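Local coordinates for homoserine kinase (Listeria monocytogenes, PDB 3HUL), which probably phosphorylates L-homoserine with ATP to give O-phospho-L-homoserine, a late step of threonine biosynthesis, as a member of the GHMP kinase family, at residues R6-T11 with G22-L27; Y41-I46 with H73-C78; A92-I97 with R115-I120; A156-I161 with A274-L279; R231-N236 with T265-L270. All blocks are in the same frame, centred on the assembly; numbering follows the deposited sequence.

Interaction 1 of 5, residues R6-T11 with G22-L27; sequences RVPATT and GLALTL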
# COMPACT_ATOMS: atom_id res chain seq x y z
N ARG A 6 -25.28 -11.46 -10.55
CA ARG A 6 -24.51 -10.69 -11.52
C ARG A 6 -23.02 -11.00 -11.36
O ARG A 6 -22.53 -11.07 -10.24
CB ARG A 6 -24.74 -9.20 -11.33
CG ARG A 6 -24.23 -8.37 -12.49
CD ARG A 6 -23.64 -7.05 -12.05
NE ARG A 6 -24.68 -6.16 -11.54
CZ ARG A 6 -25.58 -5.55 -12.30
NH1 ARG A 6 -25.58 -5.71 -13.62
NH2 ARG A 6 -26.50 -4.77 -11.73
N VAL A 7 -22.32 -11.22 -12.48
CA VAL A 7 -20.90 -11.60 -12.47
C VAL A 7 -20.21 -10.80 -13.55
O VAL A 7 -20.71 -10.75 -14.68
CB VAL A 7 -20.69 -13.10 -12.79
CG1 VAL A 7 -19.21 -13.47 -12.68
CG2 VAL A 7 -21.56 -14.01 -11.87
N PRO A 8 -19.06 -10.16 -13.21
CA PRO A 8 -18.36 -9.34 -14.18
C PRO A 8 -17.40 -10.08 -15.13
O PRO A 8 -16.90 -11.17 -14.82
CB PRO A 8 -17.58 -8.36 -13.30
CG PRO A 8 -17.24 -9.13 -12.08
CD PRO A 8 -18.40 -10.11 -11.88
N ALA A 9 -17.17 -9.45 -16.29
CA ALA A 9 -16.12 -9.82 -17.21
C ALA A 9 -14.76 -9.60 -16.56
O ALA A 9 -14.64 -8.82 -15.61
CB ALA A 9 -16.23 -8.96 -18.45
N THR A 10 -13.75 -10.30 -17.07
CA THR A 10 -12.39 -10.23 -16.54
C THR A 10 -11.41 -10.38 -17.68
O THR A 10 -11.67 -11.09 -18.66
CB THR A 10 -12.08 -11.39 -15.54
OG1 THR A 10 -12.47 -12.62 -16.15
CG2 THR A 10 -12.84 -11.23 -14.23
N THR A 11 -10.26 -9.72 -17.55
CA THR A 11 -9.17 -9.90 -18.49
C THR A 11 -8.02 -10.50 -17.72
O THR A 11 -7.59 -9.94 -16.71
CB THR A 11 -8.73 -8.59 -19.19
OG1 THR A 11 -7.64 -8.88 -20.06
CG2 THR A 11 -8.28 -7.51 -18.20
N GLY A 22 -5.17 -10.91 -13.11
CA GLY A 22 -6.39 -10.63 -13.84
C GLY A 22 -7.18 -9.55 -13.17
O GLY A 22 -6.94 -9.23 -12.00
N LEU A 23 -8.16 -9.04 -13.89
CA LEU A 23 -8.78 -7.75 -13.57
C LEU A 23 -10.23 -7.81 -14.01
O LEU A 23 -10.51 -8.18 -15.16
CB LEU A 23 -8.01 -6.62 -14.29
CG LEU A 23 -8.40 -5.13 -14.17
CD1 LEU A 23 -8.26 -4.63 -12.73
CD2 LEU A 23 -7.51 -4.30 -15.07
N ALA A 24 -11.15 -7.48 -13.10
CA ALA A 24 -12.58 -7.47 -13.38
C ALA A 24 -12.94 -6.20 -14.12
O ALA A 24 -12.36 -5.16 -13.86
CB ALA A 24 -13.43 -7.62 -12.08
N LEU A 25 -13.90 -6.30 -15.03
CA LEU A 25 -14.29 -5.20 -15.93
C LEU A 25 -15.81 -4.97 -15.94
O LEU A 25 -16.57 -5.86 -15.58
CB LEU A 25 -13.81 -5.51 -17.36
CG LEU A 25 -12.31 -5.68 -17.56
CD1 LEU A 25 -12.06 -5.99 -19.03
CD2 LEU A 25 -11.60 -4.40 -17.14
N THR A 26 -16.23 -3.77 -16.35
CA THR A 26 -17.64 -3.38 -16.31
C THR A 26 -18.45 -3.93 -17.51
O THR A 26 -19.01 -3.17 -18.29
CB THR A 26 -17.79 -1.82 -16.22
OG1 THR A 26 -16.98 -1.22 -17.22
CG2 THR A 26 -17.35 -1.28 -14.82
N LEU A 27 -18.44 -5.25 -17.68
CA LEU A 27 -19.40 -5.93 -18.55
C LEU A 27 -19.91 -7.08 -17.70
O LEU A 27 -19.16 -7.56 -16.85
CB LEU A 27 -18.76 -6.46 -19.83
CG LEU A 27 -18.31 -5.48 -20.90
CD1 LEU A 27 -17.51 -6.25 -21.96
CD2 LEU A 27 -19.50 -4.69 -21.56

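Interaction 2 of 5, residues Y41-I46 with H73-C78; sequences YIEHNI and HLVMTC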
# COMPACT_ATOMS: atom_id res chain seq x y z
N TYR A 41 -34.61 -24.31 -17.73
CA TYR A 41 -34.59 -23.53 -18.95
C TYR A 41 -33.95 -22.18 -18.65
O TYR A 41 -34.19 -21.60 -17.59
CB TYR A 41 -35.99 -23.31 -19.53
CG TYR A 41 -35.98 -22.60 -20.88
CD1 TYR A 41 -35.50 -23.24 -22.03
CD2 TYR A 41 -36.44 -21.28 -21.01
CE1 TYR A 41 -35.47 -22.60 -23.27
CE2 TYR A 41 -36.42 -20.62 -22.26
CZ TYR A 41 -35.93 -21.30 -23.38
OH TYR A 41 -35.89 -20.68 -24.62
N ILE A 42 -33.12 -21.70 -19.58
CA ILE A 42 -32.60 -20.34 -19.53
C ILE A 42 -33.10 -19.61 -20.75
O ILE A 42 -32.81 -20.02 -21.87
CB ILE A 42 -31.05 -20.28 -19.56
CG1 ILE A 42 -30.44 -21.02 -18.37
CG2 ILE A 42 -30.57 -18.83 -19.55
CD1 ILE A 42 -28.94 -21.17 -18.46
N GLU A 43 -33.85 -18.54 -20.54
CA GLU A 43 -34.23 -17.66 -21.62
C GLU A 43 -33.07 -16.71 -21.87
O GLU A 43 -32.53 -16.14 -20.93
CB GLU A 43 -35.49 -16.86 -21.28
CG GLU A 43 -35.98 -15.96 -22.42
CD GLU A 43 -36.98 -14.92 -21.95
OE1 GLU A 43 -36.93 -13.78 -22.47
OE2 GLU A 43 -37.82 -15.23 -21.06
N HIS A 44 -32.70 -16.57 -23.14
CA HIS A 44 -31.65 -15.64 -23.56
C HIS A 44 -31.64 -15.47 -25.06
O HIS A 44 -32.16 -16.31 -25.79
CB HIS A 44 -30.27 -16.10 -23.08
CG HIS A 44 -29.67 -17.23 -23.87
ND1 HIS A 44 -29.14 -17.06 -25.13
CD2 HIS A 44 -29.45 -18.53 -23.54
CE1 HIS A 44 -28.65 -18.22 -25.56
NE2 HIS A 44 -28.82 -19.12 -24.61
N ASN A 45 -31.03 -14.37 -25.51
CA ASN A 45 -30.79 -14.13 -26.93
C ASN A 45 -29.30 -13.87 -27.23
O ASN A 45 -28.96 -12.98 -28.02
CB ASN A 45 -31.69 -12.99 -27.45
CG ASN A 45 -31.72 -11.76 -26.52
OD1 ASN A 45 -31.73 -11.89 -25.28
ND2 ASN A 45 -31.75 -10.57 -27.10
N ILE A 46 -28.41 -14.65 -26.61
CA ILE A 46 -26.95 -14.43 -26.77
C ILE A 46 -26.42 -14.93 -28.13
O ILE A 46 -25.38 -14.46 -28.60
CB ILE A 46 -26.13 -15.04 -25.58
CG1 ILE A 46 -26.47 -14.32 -24.27
CG2 ILE A 46 -24.61 -14.98 -25.83
CD1 ILE A 46 -26.00 -15.06 -23.03
N HIS A 73 -36.55 -22.16 -14.02
CA HIS A 73 -36.46 -21.34 -15.22
C HIS A 73 -35.65 -20.10 -14.83
O HIS A 73 -35.73 -19.65 -13.68
CB HIS A 73 -37.85 -20.90 -15.71
CG HIS A 73 -38.70 -22.03 -16.21
ND1 HIS A 73 -40.06 -22.10 -15.98
CD2 HIS A 73 -38.39 -23.14 -16.92
CE1 HIS A 73 -40.55 -23.20 -16.53
NE2 HIS A 73 -39.55 -23.85 -17.10
N LEU A 74 -34.88 -19.56 -15.78
CA LEU A 74 -33.97 -18.43 -15.52
C LEU A 74 -33.98 -17.52 -16.72
O LEU A 74 -34.30 -17.96 -17.82
CB LEU A 74 -32.53 -18.90 -15.27
CG LEU A 74 -32.32 -20.03 -14.26
CD1 LEU A 74 -32.15 -21.35 -14.98
CD2 LEU A 74 -31.12 -19.78 -13.38
N VAL A 75 -33.64 -16.26 -16.50
CA VAL A 75 -33.47 -15.28 -17.57
C VAL A 75 -32.05 -14.74 -17.48
O VAL A 75 -31.59 -14.38 -16.39
CB VAL A 75 -34.48 -14.10 -17.45
CG1 VAL A 75 -34.45 -13.22 -18.71
CG2 VAL A 75 -35.91 -14.61 -17.16
N MET A 76 -31.37 -14.67 -18.63
CA MET A 76 -29.95 -14.33 -18.73
C MET A 76 -29.74 -13.10 -19.62
O MET A 76 -30.16 -13.10 -20.77
CB MET A 76 -29.15 -15.50 -19.33
CG MET A 76 -27.78 -15.75 -18.68
SD MET A 76 -26.37 -16.12 -19.76
CE MET A 76 -26.79 -17.71 -20.43
N THR A 77 -29.11 -12.07 -19.06
CA THR A 77 -28.59 -10.94 -19.84
C THR A 77 -27.07 -11.07 -19.76
O THR A 77 -26.51 -11.36 -18.70
CB THR A 77 -29.04 -9.58 -19.23
OG1 THR A 77 -30.44 -9.40 -19.44
CG2 THR A 77 -28.32 -8.41 -19.86
N CYS A 78 -26.40 -10.89 -20.89
CA CYS A 78 -24.95 -10.98 -20.92
C CYS A 78 -24.39 -10.16 -22.05
O CYS A 78 -24.62 -10.48 -23.22
CB CYS A 78 -24.47 -12.43 -21.04
SG CYS A 78 -22.67 -12.62 -20.77

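Interaction 3 of 5, residues A92-I97 with R115-I120; sequences AVVAGI and RIAAEI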
# COMPACT_ATOMS: atom_id res chain seq x y z
N ALA A 92 -19.63 -17.47 -16.52
CA ALA A 92 -20.69 -18.48 -16.50
C ALA A 92 -20.43 -19.52 -15.41
O ALA A 92 -21.36 -19.88 -14.66
CB ALA A 92 -20.90 -19.13 -17.92
N VAL A 93 -19.18 -19.96 -15.28
CA VAL A 93 -18.80 -20.90 -14.23
C VAL A 93 -19.06 -20.29 -12.83
O VAL A 93 -19.71 -20.90 -11.98
CB VAL A 93 -17.32 -21.32 -14.36
CG1 VAL A 93 -16.86 -22.04 -13.08
CG2 VAL A 93 -17.08 -22.20 -15.63
N VAL A 94 -18.56 -19.08 -12.61
CA VAL A 94 -18.84 -18.36 -11.36
C VAL A 94 -20.35 -18.19 -11.11
O VAL A 94 -20.81 -18.37 -10.00
CB VAL A 94 -18.10 -17.00 -11.34
CG1 VAL A 94 -18.55 -16.12 -10.14
CG2 VAL A 94 -16.60 -17.24 -11.37
N ALA A 95 -21.11 -17.87 -12.14
CA ALA A 95 -22.56 -17.74 -12.02
C ALA A 95 -23.24 -19.06 -11.58
O ALA A 95 -24.17 -19.04 -10.77
CB ALA A 95 -23.15 -17.24 -13.31
N GLY A 96 -22.76 -20.19 -12.11
CA GLY A 96 -23.27 -21.50 -11.72
C GLY A 96 -22.94 -21.83 -10.30
O GLY A 96 -23.75 -22.43 -9.58
N ILE A 97 -21.75 -21.45 -9.87
CA ILE A 97 -21.38 -21.61 -8.47
C ILE A 97 -22.32 -20.80 -7.56
O ILE A 97 -22.78 -21.30 -6.53
CB ILE A 97 -19.93 -21.22 -8.27
CG1 ILE A 97 -19.02 -22.23 -8.98
CG2 ILE A 97 -19.57 -21.14 -6.79
CD1 ILE A 97 -17.56 -21.74 -9.16
N ARG A 115 -11.58 -21.17 -5.10
CA ARG A 115 -10.94 -22.48 -5.21
C ARG A 115 -11.68 -23.35 -6.21
O ARG A 115 -11.06 -24.02 -7.04
CB ARG A 115 -10.81 -23.22 -3.87
CG ARG A 115 -10.18 -24.62 -4.10
CD ARG A 115 -10.53 -25.71 -3.09
NE ARG A 115 -11.95 -25.89 -2.75
CZ ARG A 115 -12.78 -26.78 -3.32
NH1 ARG A 115 -12.40 -27.56 -4.32
NH2 ARG A 115 -14.02 -26.87 -2.87
N ILE A 116 -13.01 -23.32 -6.12
CA ILE A 116 -13.87 -24.22 -6.90
C ILE A 116 -13.87 -23.83 -8.37
O ILE A 116 -13.77 -24.69 -9.26
CB ILE A 116 -15.33 -24.25 -6.36
CG1 ILE A 116 -15.38 -24.98 -5.00
CG2 ILE A 116 -16.29 -24.85 -7.38
CD1 ILE A 116 -16.65 -24.72 -4.19
N ALA A 117 -13.98 -22.53 -8.62
CA ALA A 117 -13.98 -22.03 -9.99
C ALA A 117 -12.64 -22.26 -10.69
O ALA A 117 -12.60 -22.55 -11.89
CB ALA A 117 -14.38 -20.54 -10.03
N ALA A 118 -11.56 -22.15 -9.93
CA ALA A 118 -10.21 -22.30 -10.50
C ALA A 118 -9.93 -23.77 -10.85
O ALA A 118 -9.35 -24.07 -11.90
CB ALA A 118 -9.15 -21.76 -9.51
N GLU A 119 -10.37 -24.67 -9.98
CA GLU A 119 -10.32 -26.12 -10.23
C GLU A 119 -11.08 -26.49 -11.51
O GLU A 119 -10.60 -27.29 -12.32
CB GLU A 119 -10.88 -26.85 -9.02
CG GLU A 119 -10.69 -28.36 -8.97
CD GLU A 119 -11.17 -28.95 -7.62
OE1 GLU A 119 -10.72 -28.46 -6.54
OE2 GLU A 119 -12.00 -29.89 -7.65
N ILE A 120 -12.25 -25.88 -11.72
CA ILE A 120 -13.02 -26.11 -12.94
C ILE A 120 -12.31 -25.57 -14.17
O ILE A 120 -12.22 -26.25 -15.20
CB ILE A 120 -14.44 -25.49 -12.88
CG1 ILE A 120 -15.29 -26.21 -11.83
CG2 ILE A 120 -15.10 -25.56 -14.25
CD1 ILE A 120 -16.66 -25.55 -11.61

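Interaction 4 of 5, residues A156-I161 with A274-L279; sequences ALIAFI and ADVLLL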
# COMPACT_ATOMS: atom_id res chain seq x y z
N ALA A 156 -8.78 3.63 -17.16
CA ALA A 156 -9.88 3.17 -17.98
C ALA A 156 -9.38 2.23 -19.09
O ALA A 156 -8.20 2.20 -19.41
CB ALA A 156 -10.67 4.33 -18.57
N LEU A 157 -10.27 1.43 -19.64
CA LEU A 157 -9.85 0.52 -20.70
C LEU A 157 -10.65 0.73 -21.99
O LEU A 157 -11.87 0.91 -21.97
CB LEU A 157 -9.97 -0.92 -20.24
CG LEU A 157 -8.99 -1.35 -19.14
CD1 LEU A 157 -9.61 -1.08 -17.75
CD2 LEU A 157 -8.65 -2.80 -19.32
N ILE A 158 -9.95 0.73 -23.11
CA ILE A 158 -10.63 0.75 -24.39
C ILE A 158 -10.47 -0.62 -25.03
O ILE A 158 -9.36 -1.06 -25.30
CB ILE A 158 -10.10 1.87 -25.32
CG1 ILE A 158 -10.62 3.23 -24.87
CG2 ILE A 158 -10.54 1.62 -26.74
CD1 ILE A 158 -9.73 3.92 -23.87
N ALA A 159 -11.59 -1.28 -25.25
CA ALA A 159 -11.60 -2.63 -25.77
C ALA A 159 -11.94 -2.64 -27.26
O ALA A 159 -12.99 -2.12 -27.67
CB ALA A 159 -12.62 -3.46 -25.01
N PHE A 160 -11.06 -3.23 -28.05
CA PHE A 160 -11.40 -3.56 -29.43
C PHE A 160 -11.98 -4.96 -29.41
O PHE A 160 -11.25 -5.94 -29.28
CB PHE A 160 -10.17 -3.59 -30.31
CG PHE A 160 -9.63 -2.25 -30.66
CD1 PHE A 160 -9.92 -1.69 -31.89
CD2 PHE A 160 -8.78 -1.57 -29.78
CE1 PHE A 160 -9.38 -0.46 -32.25
CE2 PHE A 160 -8.25 -0.35 -30.12
CZ PHE A 160 -8.55 0.22 -31.35
N ILE A 161 -13.30 -5.05 -29.53
CA ILE A 161 -13.96 -6.33 -29.51
C ILE A 161 -14.34 -6.77 -30.94
O ILE A 161 -15.32 -6.25 -31.51
CB ILE A 161 -15.18 -6.27 -28.60
CG1 ILE A 161 -14.73 -5.92 -27.17
CG2 ILE A 161 -15.99 -7.58 -28.67
CD1 ILE A 161 -15.84 -5.51 -26.29
N ALA A 274 -13.96 -3.97 -35.57
CA ALA A 274 -14.24 -4.32 -34.18
C ALA A 274 -15.01 -3.19 -33.54
O ALA A 274 -14.81 -2.04 -33.90
CB ALA A 274 -12.93 -4.56 -33.42
N ASP A 275 -15.87 -3.52 -32.59
CA ASP A 275 -16.51 -2.50 -31.79
C ASP A 275 -15.46 -1.95 -30.81
O ASP A 275 -14.64 -2.71 -30.26
CB ASP A 275 -17.71 -3.09 -31.05
CG ASP A 275 -18.81 -3.56 -32.00
OD1 ASP A 275 -19.10 -2.85 -33.00
OD2 ASP A 275 -19.41 -4.64 -31.75
N VAL A 276 -15.45 -0.64 -30.65
CA VAL A 276 -14.57 0.01 -29.70
C VAL A 276 -15.39 0.44 -28.50
O VAL A 276 -16.25 1.33 -28.61
CB VAL A 276 -13.88 1.20 -30.31
CG1 VAL A 276 -12.89 1.78 -29.31
CG2 VAL A 276 -13.16 0.77 -31.62
N LEU A 277 -15.15 -0.22 -27.37
CA LEU A 277 -15.97 -0.04 -26.17
C LEU A 277 -15.16 0.53 -25.03
O LEU A 277 -13.98 0.27 -24.91
CB LEU A 277 -16.60 -1.37 -25.75
CG LEU A 277 -18.06 -1.63 -26.16
CD1 LEU A 277 -18.27 -1.63 -27.68
CD2 LEU A 277 -18.54 -2.96 -25.55
N LEU A 278 -15.80 1.33 -24.19
CA LEU A 278 -15.15 1.90 -23.03
C LEU A 278 -15.53 1.08 -21.80
O LEU A 278 -16.71 0.89 -21.48
CB LEU A 278 -15.52 3.39 -22.87
CG LEU A 278 -14.85 4.29 -21.83
CD1 LEU A 278 -13.35 4.10 -21.73
CD2 LEU A 278 -15.14 5.75 -22.17
N LEU A 279 -14.51 0.56 -21.12
CA LEU A 279 -14.75 -0.23 -19.92
C LEU A 279 -14.04 0.39 -18.74
O LEU A 279 -13.02 1.02 -18.92
CB LEU A 279 -14.24 -1.65 -20.13
CG LEU A 279 -14.51 -2.33 -21.47
CD1 LEU A 279 -13.76 -3.62 -21.52
CD2 LEU A 279 -16.01 -2.56 -21.73

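Interaction 5 of 5, residues R231-N236 with T265-L270; sequences RDVAKN and TSLQTL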
# COMPACT_ATOMS: atom_id res chain seq x y z
N ARG A 231 -1.05 0.66 -30.58
CA ARG A 231 -0.02 1.17 -29.67
C ARG A 231 0.47 2.57 -30.00
O ARG A 231 0.44 3.47 -29.15
CB ARG A 231 1.20 0.24 -29.63
CG ARG A 231 1.14 -0.74 -28.53
CD ARG A 231 2.23 -1.81 -28.58
NE ARG A 231 1.76 -2.94 -27.78
CZ ARG A 231 2.13 -4.21 -27.91
NH1 ARG A 231 3.00 -4.56 -28.84
NH2 ARG A 231 1.61 -5.13 -27.11
N ASP A 232 0.93 2.75 -31.24
CA ASP A 232 1.46 4.04 -31.71
C ASP A 232 0.49 5.16 -31.42
O ASP A 232 0.86 6.16 -30.81
CB ASP A 232 1.74 4.02 -33.22
CG ASP A 232 2.98 3.24 -33.57
OD1 ASP A 232 3.79 2.94 -32.67
OD2 ASP A 232 3.15 2.93 -34.77
N VAL A 233 -0.75 4.96 -31.82
CA VAL A 233 -1.82 5.94 -31.66
C VAL A 233 -2.20 6.21 -30.20
O VAL A 233 -2.29 7.37 -29.78
CB VAL A 233 -3.07 5.49 -32.44
CG1 VAL A 233 -4.28 6.35 -32.06
CG2 VAL A 233 -2.75 5.49 -33.95
N ALA A 234 -2.45 5.14 -29.45
CA ALA A 234 -2.85 5.23 -28.06
C ALA A 234 -1.76 5.82 -27.20
O ALA A 234 -2.00 6.76 -26.49
CB ALA A 234 -3.28 3.87 -27.54
N LYS A 235 -0.56 5.27 -27.26
CA LYS A 235 0.54 5.67 -26.39
C LYS A 235 1.06 7.05 -26.76
O LYS A 235 1.54 7.79 -25.90
CB LYS A 235 1.66 4.64 -26.43
CG LYS A 235 1.22 3.35 -25.71
CD LYS A 235 1.79 2.10 -26.33
CE LYS A 235 3.25 1.92 -25.98
NZ LYS A 235 3.42 2.19 -24.55
N ASN A 236 0.94 7.42 -28.04
CA ASN A 236 1.35 8.78 -28.38
C ASN A 236 0.43 9.86 -27.83
O ASN A 236 0.80 11.03 -27.89
CB ASN A 236 1.60 8.96 -29.86
CG ASN A 236 0.37 8.91 -30.64
OD1 ASN A 236 -0.63 9.49 -30.29
ND2 ASN A 236 0.42 8.20 -31.75
N THR A 265 -12.86 7.80 -29.16
CA THR A 265 -13.10 8.57 -30.39
C THR A 265 -11.93 8.45 -31.35
O THR A 265 -12.09 8.06 -32.50
CB THR A 265 -13.44 10.06 -30.05
OG1 THR A 265 -14.59 10.04 -29.21
CG2 THR A 265 -13.77 10.90 -31.32
N SER A 266 -10.74 8.77 -30.86
CA SER A 266 -9.51 8.64 -31.61
C SER A 266 -9.23 7.23 -32.19
O SER A 266 -8.80 7.09 -33.35
CB SER A 266 -8.39 9.04 -30.68
OG SER A 266 -7.22 9.30 -31.40
N LEU A 267 -9.46 6.19 -31.39
CA LEU A 267 -9.18 4.83 -31.87
C LEU A 267 -10.24 4.35 -32.88
O LEU A 267 -9.94 3.58 -33.77
CB LEU A 267 -9.04 3.84 -30.71
CG LEU A 267 -7.76 4.07 -29.88
CD1 LEU A 267 -7.96 3.56 -28.46
CD2 LEU A 267 -6.52 3.46 -30.50
N GLN A 268 -11.48 4.81 -32.69
CA GLN A 268 -12.54 4.62 -33.66
C GLN A 268 -12.22 5.15 -35.07
O GLN A 268 -12.83 4.69 -36.02
CB GLN A 268 -13.84 5.25 -33.14
CG GLN A 268 -14.50 4.37 -32.09
CD GLN A 268 -15.64 5.02 -31.34
OE1 GLN A 268 -15.78 6.25 -31.30
NE2 GLN A 268 -16.44 4.19 -30.69
N THR A 269 -11.27 6.08 -35.21
CA THR A 269 -10.91 6.59 -36.55
C THR A 269 -10.07 5.61 -37.36
O THR A 269 -9.85 5.84 -38.55
CB THR A 269 -10.17 7.96 -36.55
OG1 THR A 269 -8.87 7.80 -36.00
CG2 THR A 269 -10.94 9.05 -35.80
N LEU A 270 -9.58 4.56 -36.72
CA LEU A 270 -8.72 3.58 -37.41
C LEU A 270 -9.53 2.65 -38.32
O LEU A 270 -8.96 2.01 -39.21
CB LEU A 270 -7.86 2.79 -36.41
CG LEU A 270 -6.93 3.63 -35.54
CD1 LEU A 270 -6.23 2.77 -34.47
CD2 LEU A 270 -5.91 4.37 -36.43

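Interaction 1 of 5, residues R6-T11 with G22-L27
Backbone hydrogen bonds carry most of the contact between R6-T11 and G22-L27, two arms of a beta hairpin whose short axes meet at 137°, well twisted from antiparallel. T11 N donates to L23 O at 2.9 Å, and the donor lies in the carbonyl plane; the return bond from L23 N to T11 O is bent and weak. Two residues along, L25 N reaches A9 O at 2.7 Å, but from above the carbonyl plane. A9 N then skips T26 and bonds to L27 O at 2.8 Å, with the N-H nearly straight at 166°. That skip follows from T26, the centre of an inverse gamma turn, where the chain turns a corner. With A9 N bonded to L27 O, the L27 CB comes within 3.8 Å of A9 CB.

T10 and A24 form a non-hydrogen-bonded pair, with CA atoms 4.2 Å apart. T10 CG2, anti to the carbonyl carbon, lies over A24 CA at 3.9 Å, and P8 CG touches the A24 methyl. On the face shared by T11 and L23, the two side chains run alongside each other, T11 CG2 against L23 CB at 4.0 Å.

Polar partners further out fix the threonines: T10 OG1 is hydrogen-bonded to ND2 of N126, T11 OG1 to the hydroxyl of S245. The side chain of T10 also approaches G87 of the predicted ATP-binding loop. T10 packs on S90 of helix 88-103 and on helix 127-132, whereas L25 and L27 lean on L279 of strand 275-280.

Interaction 2 of 5, residues Y41-I46 with H73-C78
With chi1 at -60°, I42 turns CG1 beside its own backbone N and sends CG2 toward M76, while the M76 chain, bent at chi2 and chi3, brings its sulfur against I46 and its methyl between I46 CD1 and I42 CG2. These strands are the parallel pair of a beta-alpha-beta unit, 41-43 and 72-78, connected through helix 57-65. The register is Y41 with H73, I42 with L74 and E43 with V75. L74 N donates to Y41 O at 2.8 Å, E43 N to L74 O with an N-H angle of 166°, and M76 N to E43 O nearly along the C=O axis.

On the buried face, I42 CG1 meets L74 CD1 at 3.8 Å as the side chains cross obliquely, and I42 CG2 rests 3.6 Å from M76 CB. This face packs on I58 and I59 of helix 57-65, whereas Y41, E43, H73 and V75 project from the exposed face. H44 is held at both ring nitrogens, NE2 bonding to I50 O and ND1 accepting from I46 N in the ring plane. I46, close to P82 of the predicted ATP site, crosses M76 at about a right angle, its CD1 lying 3.5 Å from M76 SD and 3.6 Å from C78 CB.

Interaction 3 of 5, residues A92-I97 with R115-I120
Two helices of the GHMP kinase N-terminal domain pack here: helix 88-103, which begins within the predicted ATP-binding segment, and helix 110-121. Their N-to-C directions differ by 136°, and the short axes approach to 9.9 Å, a separation bridged entirely by aliphatic side chains, with no hydrogen bond between the segments.

A117 is the small residue at the centre, and its CB is met by three side chains. I97 brings CD1 closest, at 3.5 Å. Its CG1 is anti to the carbonyl carbon (chi1 -67°) and chi2 is extended at 164°, which stretches the side chain across to the partner helix. V94 CG2 and V93 CG1 each stand 4.2 Å from A117 CB. Outside this centre, I97 CD1 also touches I116 CG2 at 3.8 Å, the two isoleucines crossing obliquely, while V93 CG1 and I120 CD1 meet tip to tip at 3.8 Å. I116 is backed in turn by R115, whose guanidinium has I116 CG1 on one face and E119 OE1 at its edge.

Helix 127-132 flanks the pair, touching V94 through A130 and V131 and A117 through V127. Helix 57-65 adds V57 against V93 and T61 against I120.

Interaction 4 of 5, residues A156-I161 with A274-L279
The F160 ring has the methyl of A274 at its edge, near the ring plane, while V276 CG2 approaches obliquely, 4.0 Å from F160 CE1. F160 and V276 lie alongside each other and point the same way, as suits a non-hydrogen-bonded pair with CA atoms 4.8 Å apart. V276 places its other branch, CG1, only 3.5 Å from I158 CG2, tighter than usual van der Waals contact.

Six backbone hydrogen bonds hold the strands in antiparallel register. L157 and L279 exchange a reciprocal pair, the bond from L279 N to L157 O being the straightest at 177°. A159 and L277 are joined in both directions, each bond with its donor in the carbonyl plane. I161 N donates to D275 O nearly along the C=O axis, but D275 N approaches I161 O from above the carbonyl plane with an N-H angle of 142°, so this last bond is the most bent of the six.

On the face opposite F160, A159 CB meets L279 CD1 at 3.7 Å, and I161 CD1 meets L277 CD2 at 3.8 Å. L157 and L279 also pack on L25 of strand 21-25, and I161 touches P81 of the predicted ATP site. Helix 260-268 covers the other face through L267 against I158 and A260 against L278. The pair belongs to a four-stranded antiparallel sheet in which 156-161 lies between 251-255 and the outer strand 275-280, helix-backed as in the C-terminal domain of GHMP kinases.

Interaction 5 of 5, residues R231-N236 with T265-L270
This is a small, mainly apolar contact at the periphery of the chain, between helix 227-235 and the 265-270 segment, burying 168 Å² over both sides. No hydrogen bond crosses it, and the nearest CA atoms, those of A234 and L267, are 7.4 Å apart. V233 does most of the work by splitting its two methyl branches. CG1, anti to the backbone N (chi1 169°), lies 4.0 Å from CD2 of L267, the two side chains sliding past each other in opposite directions. CG2 instead meets L270 CD2 tip to tip at 4.2 Å. A234 CB adds a looser approach to L267 CD2 at 4.4 Å.

Helices 227-235 and 260-268 both belong to the C-terminal domain of the GHMP kinase fold and pack on the same side of its antiparallel sheet. Beneath the contact, A234 and L267 both touch V253 of strand 251-255, and L267 continues onto I158 and F160 of strand 156-161.

V233 CG1 also passes S266 OG at 4.2 Å, but that hydroxyl bonds to NE2 of Q237. S266 O receives both T269 OG1, at 2.7 Å in the carbonyl plane, and T269 N. This double grip ties T269 back to S266 just before L270.

Overall arrangement
Interactions 1 and 2 reach the same mixed sheet, yet the antiparallel hairpin of interaction 1 is wholly buried, its centre about 5 Å from the centre of the chain, while the parallel pair of interaction 2 has one exposed face. Interaction 3 touches interaction 1 through helix 88-103, V7 CG1 meeting V94 CG1 at 3.7 Å. On its other side interaction 1 touches interaction 4, with L25 CD1 and L279 CD1 3.8 Å apart, so the hairpin joins the two sheets. Interaction 5, the outermost, rests on interaction 4 through L267. Backbone ladders dominate interactions 1, 2 and 4; interactions 3 and 5, on opposite sides of the chain's centre, rely mainly on aliphatic side chains, with no hydrogen bond between their segments.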